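Local coordinates for mitochondrial RNA-binding protein 1 (Trypanosoma brucei, PDB 2GIA) that probably binds guide RNA as part of the MRP1/MRP2 complex, acting as an RNA matchmaker in mitochondrial RNA editing, at residues V18-R29 / S40-R48. Sequence-based numbering, arbitrary orientation.
Sequences VRDDPAEGTMTR and SQYPQLGPR. Unlike the reference sequence in segment 18-29: Glu24 (reference Leu).
Gln44 reaches across to the connection 18-25, which includes a 3-10 turn at 22-24, and lays its amide against the backbone of Arg19. Its CB lies 3.5 Å from Pro22 O, and Gln44 CG comes within 4.0 Å of Pro22 CA. With CG anti to the backbone N (chi1 173°) and the chain extended beyond it, the amide arrives at Arg19. There OE1 accepts from Arg19 N at 2.9 Å, nearly straight and on a lone pair. NE2 uses both its hydrogens, one for Arg19 O at 2.9 Å and one for Gly46 O, both acceptors close to the amide plane. Three bonds thus fix the amide's rotation; the two to Arg19 join the segments, while the one to Gly46 O stays within 44-46. Gln44 OE1 also lies 3.3 Å from Gly25 CA, where glycine has no side chain to obstruct it. A water donates to both Pro22 O and Gln44 O. Nearby, Val18 CG1 packs over one face of the Arg48 guanidinium, whose NH2 makes a long salt bridge of 3.7 Å to Asp20 OD1.

Along the strands, Met27 and Tyr42 form an antiparallel hydrogen-bonded pair, with Met27 SD obliquely placed beside the Tyr42 ring. On the other face, Gln41 NE2 donates to Thr28 OG1 at 2.9 Å, while Gln41 OE1 accepts from Trp123 NE1. Strands 26-33 and 36-43 form the central hairpin of a four-stranded antiparallel sheet, flanked by strands 12-17 and 65-68, with Thr28 and Gln41 packing on Val125 of strand 121-128.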
ATOM      1  N   VAL B  18      10.186  20.921  21.321  1.00 25.68           N
ATOM      2  CA  VAL B  18      10.260  21.951  22.364  1.00 26.59           C
ATOM      3  C   VAL B  18      11.706  22.042  22.880  1.00 28.88           C
ATOM      4  O   VAL B  18      12.286  21.012  23.227  1.00 27.99           O
ATOM      5  CB  VAL B  18       9.337  21.567  23.533  1.00 28.24           C
ATOM      6  CG1 VAL B  18       9.477  22.590  24.663  1.00 35.86           C
ATOM      7  CG2 VAL B  18       7.906  21.468  23.058  1.00 29.30           C
ATOM      8  N   ARG B  19      12.251  23.267  22.954  1.00 30.11           N
ATOM      9  CA  ARG B  19      13.637  23.536  23.386  1.00 31.90           C
ATOM     10  C   ARG B  19      13.731  24.410  24.622  1.00 40.78           C
ATOM     11  O   ARG B  19      12.793  25.144  24.946  1.00 40.52           O
ATOM     12  CB  ARG B  19      14.428  24.264  22.294  1.00 29.05           C
ATOM     13  CG  ARG B  19      14.411  23.614  20.915  1.00 35.62           C
ATOM     14  CD  ARG B  19      15.092  22.247  20.982  1.00 37.98           C
ATOM     15  NE  ARG B  19      15.330  21.732  19.654  1.00 39.63           N
ATOM     16  CZ  ARG B  19      16.254  22.202  18.831  1.00 38.50           C
ATOM     17  NH1 ARG B  19      17.050  23.198  19.204  1.00 43.25           N
ATOM     18  NH2 ARG B  19      16.346  21.704  17.615  1.00 33.45           N
ATOM     19  N   ASP B  20      14.877  24.332  25.303  1.00 47.17           N
ATOM     20  CA  ASP B  20      15.113  25.170  26.484  1.00 55.05           C
ATOM     21  C   ASP B  20      15.198  26.605  25.972  1.00 54.20           C
ATOM     22  O   ASP B  20      14.785  27.538  26.645  1.00 52.35           O
ATOM     23  CB  ASP B  20      16.405  24.760  27.190  1.00 61.00           C
ATOM     24  CG  ASP B  20      16.339  23.342  27.737  1.00 66.68           C
ATOM     25  OD1 ASP B  20      15.303  22.993  28.355  1.00 71.07           O
ATOM     26  OD2 ASP B  20      17.318  22.585  27.555  1.00 67.41           O
ATOM     27  N   ASP B  21      15.734  26.776  24.765  1.00 56.28           N
ATOM     28  CA  ASP B  21      15.776  28.104  24.173  1.00 52.67           C
ATOM     29  C   ASP B  21      14.613  28.211  23.179  1.00 46.43           C
ATOM     30  O   ASP B  21      14.740  27.780  22.028  1.00 48.04           O
ATOM     31  CB  ASP B  21      17.079  28.346  23.415  1.00 58.63           C
ATOM     32  CG  ASP B  21      17.311  29.824  23.128  1.00 62.36           C
ATOM     33  OD1 ASP B  21      16.358  30.503  22.683  1.00 62.51           O
ATOM     34  OD2 ASP B  21      18.443  30.311  23.359  1.00 71.42           O
ATOM     35  N   PRO B  22      13.494  28.826  23.598  1.00 42.44           N
ATOM     36  CA  PRO B  22      12.261  29.037  22.811  1.00 35.35           C
ATOM     37  C   PRO B  22      12.564  29.413  21.377  1.00 34.22           C
ATOM     38  O   PRO B  22      11.886  28.981  20.438  1.00 31.61           O
ATOM     39  CB  PRO B  22      11.582  30.196  23.523  1.00 41.96           C
ATOM     40  CG  PRO B  22      12.055  30.049  24.936  1.00 38.93           C
ATOM     41  CD  PRO B  22      13.499  29.690  24.792  1.00 45.14           C
ATOM     42  N   ALA B  23      13.599  30.218  21.196  1.00 27.96           N
ATOM     43  CA  ALA B  23      13.928  30.679  19.852  1.00 29.80           C
ATOM     44  C   ALA B  23      14.115  29.550  18.825  1.00 27.50           C
ATOM     45  O   ALA B  23      13.797  29.707  17.662  1.00 28.37           O
ATOM     46  CB  ALA B  23      15.198  31.563  19.888  1.00 40.68           C
ATOM     47  N   GLU B  24      14.640  28.429  19.278  1.00 31.04           N
ATOM     48  CA  GLU B  24      14.909  27.304  18.410  1.00 30.23           C
ATOM     49  C   GLU B  24      13.791  26.263  18.294  1.00 31.29           C
ATOM     50  O   GLU B  24      13.850  25.387  17.423  1.00 29.12           O
ATOM     51  CB  GLU B  24      16.191  26.632  18.889  1.00 41.33           C
ATOM     52  CG  GLU B  24      17.410  27.553  18.846  1.00 54.72           C
ATOM     53  CD  GLU B  24      17.766  27.989  17.425  1.00 69.13           C
ATOM     54  OE1 GLU B  24      16.937  28.669  16.772  1.00 74.68           O
ATOM     55  OE2 GLU B  24      18.876  27.648  16.952  1.00 79.01           O
ATOM     56  N   GLY B  25      12.786  26.347  19.165  1.00 27.84           N
ATOM     57  CA  GLY B  25      11.694  25.380  19.134  1.00 23.86           C
ATOM     58  C   GLY B  25      10.631  25.604  18.065  1.00 21.02           C
ATOM     59  O   GLY B  25      10.368  26.735  17.636  1.00 25.44           O
ATOM     60  N   THR B  26       9.997  24.506  17.637  1.00 22.59           N
ATOM     61  CA  THR B  26       8.948  24.578  16.622  1.00 21.14           C
ATOM     62  C   THR B  26       8.019  23.395  16.762  1.00 20.89           C
ATOM     63  O   THR B  26       8.371  22.375  17.358  1.00 21.01           O
ATOM     64  CB  THR B  26       9.536  24.430  15.180  1.00 24.64           C
ATOM     65  OG1 THR B  26      10.220  23.156  15.096  1.00 23.47           O
ATOM     66  CG2 THR B  26      10.521  25.557  14.856  1.00 20.87           C
ATOM     67  N   MET B  27       6.817  23.555  16.223  1.00 17.03           N
ATOM     68  CA  MET B  27       5.878  22.445  16.136  1.00 16.67           C
ATOM     69  C   MET B  27       5.657  22.381  14.612  1.00 19.25           C
ATOM     70  O   MET B  27       5.220  23.354  14.002  1.00 18.39           O
ATOM     71  CB  MET B  27       4.551  22.717  16.867  1.00 18.03           C
ATOM     72  CG  MET B  27       3.621  21.448  16.889  1.00 25.24           C
ATOM     73  SD  MET B  27       2.774  21.203  15.275  1.00 26.84           S
ATOM     74  CE  MET B  27       1.418  22.402  15.445  1.00 38.56           C
ATOM     75  N   THR B  28       5.962  21.244  13.974  1.00 18.61           N
ATOM     76  CA  THR B  28       5.787  21.185  12.508  1.00 15.52           C
ATOM     77  C   THR B  28       4.646  20.216  12.216  1.00 18.51           C
ATOM     78  O   THR B  28       4.594  19.141  12.801  1.00 18.14           O
ATOM     79  CB  THR B  28       7.093  20.612  11.811  1.00 19.10           C
ATOM     80  OG1 THR B  28       8.189  21.484  12.084  1.00 20.33           O
ATOM     81  CG2 THR B  28       6.895  20.482  10.295  1.00 18.37           C
ATOM     82  N   ARG B  29       3.755  20.591  11.326  1.00 16.30           N
ATOM     83  CA  ARG B  29       2.597  19.728  11.008  1.00 15.49           C
ATOM     84  C   ARG B  29       2.544  19.444   9.518  1.00 20.10           C
ATOM     85  O   ARG B  29       2.714  20.363   8.721  1.00 20.88           O
ATOM     86  CB  ARG B  29       1.272  20.463  11.394  1.00 14.33           C
ATOM     87  CG  ARG B  29      -0.008  19.627  11.088  1.00 19.86           C
ATOM     88  CD  ARG B  29      -1.317  20.393  11.422  1.00 25.49           C
ATOM     89  NE  ARG B  29      -1.407  20.517  12.872  1.00 28.07           N
ATOM     90  CZ  ARG B  29      -1.817  21.607  13.511  1.00 38.24           C
ATOM     91  NH1 ARG B  29      -1.854  21.616  14.830  1.00 28.09           N
ATOM     92  NH2 ARG B  29      -2.201  22.677  12.833  1.00 32.96           N
ATOM     93  N   SER B  40       2.717  22.998   7.735  1.00 18.84           N
ATOM     94  CA  SER B  40       2.656  24.125   8.668  1.00 18.82           C
ATOM     95  C   SER B  40       3.709  24.058   9.737  1.00 16.09           C
ATOM     96  O   SER B  40       4.244  22.985  10.059  1.00 19.37           O
ATOM     97  CB  SER B  40       1.260  24.133   9.368  1.00 19.48           C
ATOM     98  OG  SER B  40       0.261  24.280   8.400  1.00 34.07           O
ATOM     99  N   GLN B  41       4.080  25.223  10.270  1.00 17.56           N
ATOM    100  CA  GLN B  41       5.007  25.192  11.361  1.00 16.19           C
ATOM    101  C   GLN B  41       4.721  26.369  12.290  1.00 19.86           C
ATOM    102  O   GLN B  41       4.468  27.469  11.807  1.00 19.13           O
ATOM    103  CB  GLN B  41       6.444  25.307  10.897  1.00 18.65           C
ATOM    104  CG  GLN B  41       7.400  24.996  12.061  1.00 19.15           C
ATOM    105  CD  GLN B  41       8.863  25.125  11.644  1.00 26.14           C
ATOM    106  OE1 GLN B  41       9.395  26.226  11.495  1.00 22.19           O
ATOM    107  NE2 GLN B  41       9.517  23.984  11.451  1.00 15.62           N
ATOM    108  N   TYR B  42       4.785  26.113  13.596  1.00 21.31           N
ATOM    109  CA  TYR B  42       4.538  27.150  14.611  1.00 19.55           C
ATOM    110  C   TYR B  42       5.775  27.341  15.466  1.00 19.45           C
ATOM    111  O   TYR B  42       6.332  26.376  15.943  1.00 22.96           O
ATOM    112  CB  TYR B  42       3.412  26.710  15.532  1.00 17.84           C
ATOM    113  CG  TYR B  42       2.128  26.353  14.819  1.00 28.46           C
ATOM    114  CD1 TYR B  42       0.999  27.128  14.991  1.00 41.20           C
ATOM    115  CD2 TYR B  42       2.031  25.219  13.989  1.00 34.53           C
ATOM    116  CE1 TYR B  42      -0.205  26.819  14.382  1.00 45.18           C
ATOM    117  CE2 TYR B  42       0.801  24.898  13.358  1.00 43.35           C
ATOM    118  CZ  TYR B  42      -0.312  25.724  13.583  1.00 46.49           C
ATOM    119  OH  TYR B  42      -1.556  25.464  13.070  1.00 45.55           O
ATOM    120  N   PRO B  43       6.226  28.593  15.670  1.00 22.34           N
ATOM    121  CA  PRO B  43       7.413  28.857  16.502  1.00 20.67           C
ATOM    122  C   PRO B  43       7.033  28.569  17.952  1.00 24.13           C
ATOM    123  O   PRO B  43       5.875  28.783  18.348  1.00 22.03           O
ATOM    124  CB  PRO B  43       7.655  30.360  16.321  1.00 26.85           C
ATOM    125  CG  PRO B  43       6.906  30.739  15.098  1.00 26.09           C
ATOM    126  CD  PRO B  43       5.701  29.828  15.059  1.00 23.64           C
ATOM    127  N   GLN B  44       7.972  28.079  18.745  1.00 24.26           N
ATOM    128  CA  GLN B  44       7.686  27.837  20.154  1.00 18.89           C
ATOM    129  C   GLN B  44       7.384  29.218  20.775  1.00 23.55           C
ATOM    130  O   GLN B  44       7.961  30.218  20.345  1.00 23.42           O
ATOM    131  CB  GLN B  44       8.908  27.233  20.850  1.00 24.04           C
ATOM    132  CG  GLN B  44       8.789  27.084  22.338  1.00 24.42           C
ATOM    133  CD  GLN B  44       9.958  26.255  22.904  1.00 35.99           C
ATOM    134  OE1 GLN B  44      10.532  25.425  22.201  1.00 26.31           O
ATOM    135  NE2 GLN B  44      10.300  26.475  24.168  1.00 25.30           N
ATOM    136  N   LEU B  45       6.489  29.243  21.768  1.00 23.76           N
ATOM    137  CA  LEU B  45       6.109  30.482  22.474  1.00 27.95           C
ATOM    138  C   LEU B  45       6.572  30.327  23.928  1.00 19.85           C
ATOM    139  O   LEU B  45       6.035  29.529  24.687  1.00 23.02           O
ATOM    140  CB  LEU B  45       4.594  30.663  22.431  1.00 25.29           C
ATOM    141  CG  LEU B  45       4.038  32.002  22.967  1.00 27.81           C
ATOM    142  CD1 LEU B  45       4.631  33.171  22.176  1.00 26.79           C
ATOM    143  CD2 LEU B  45       2.516  31.977  22.892  1.00 25.53           C
ATOM    144  N   GLY B  46       7.624  31.052  24.289  1.00 28.74           N
ATOM    145  CA  GLY B  46       8.122  30.968  25.646  1.00 26.41           C
ATOM    146  C   GLY B  46       8.780  29.662  26.041  1.00 38.36           C
ATOM    147  O   GLY B  46       8.841  28.699  25.262  1.00 36.82           O
ATOM    148  N   PRO B  47       9.291  29.608  27.278  1.00 36.43           N
ATOM    149  CA  PRO B  47       9.964  28.437  27.842  1.00 35.08           C
ATOM    150  C   PRO B  47       9.067  27.222  27.789  1.00 35.19           C
ATOM    151  O   PRO B  47       7.859  27.356  27.694  1.00 31.50           O
ATOM    152  CB  PRO B  47      10.223  28.852  29.304  1.00 32.53           C
ATOM    153  CG  PRO B  47      10.395  30.325  29.229  1.00 32.57           C
ATOM    154  CD  PRO B  47       9.331  30.756  28.215  1.00 31.53           C
ATOM    155  N   ARG B  48       9.681  26.043  27.849  1.00 30.93           N
ATOM    156  CA  ARG B  48       8.990  24.757  27.913  1.00 30.15           C
ATOM    157  C   ARG B  48       7.978  24.838  29.066  1.00 37.92           C
ATOM    158  O   ARG B  48       8.317  25.280  30.179  1.00 32.92           O
ATOM    159  CB  ARG B  48      10.013  23.677  28.228  1.00 32.42           C
ATOM    160  CG  ARG B  48       9.472  22.278  28.335  1.00 39.44           C
ATOM    161  CD  ARG B  48      10.593  21.367  28.886  1.00 46.26           C
ATOM    162  NE  ARG B  48      11.789  21.453  28.041  1.00 51.36           N
ATOM    163  CZ  ARG B  48      12.002  20.698  26.960  1.00 52.50           C
ATOM    164  NH1 ARG B  48      11.102  19.787  26.596  1.00 44.48           N
ATOM    165  NH2 ARG B  48      13.102  20.875  26.226  1.00 44.31           N
TER
HETATM  166  O   HOH W   1      10.255  30.418  18.872  1.00 29.61           O
HETATM  167  O   HOH W   2      -0.446  21.480   8.129  1.00 20.90           O
HETATM  168  O   HOH W   3      -3.138  24.411  15.963  1.00 46.10           O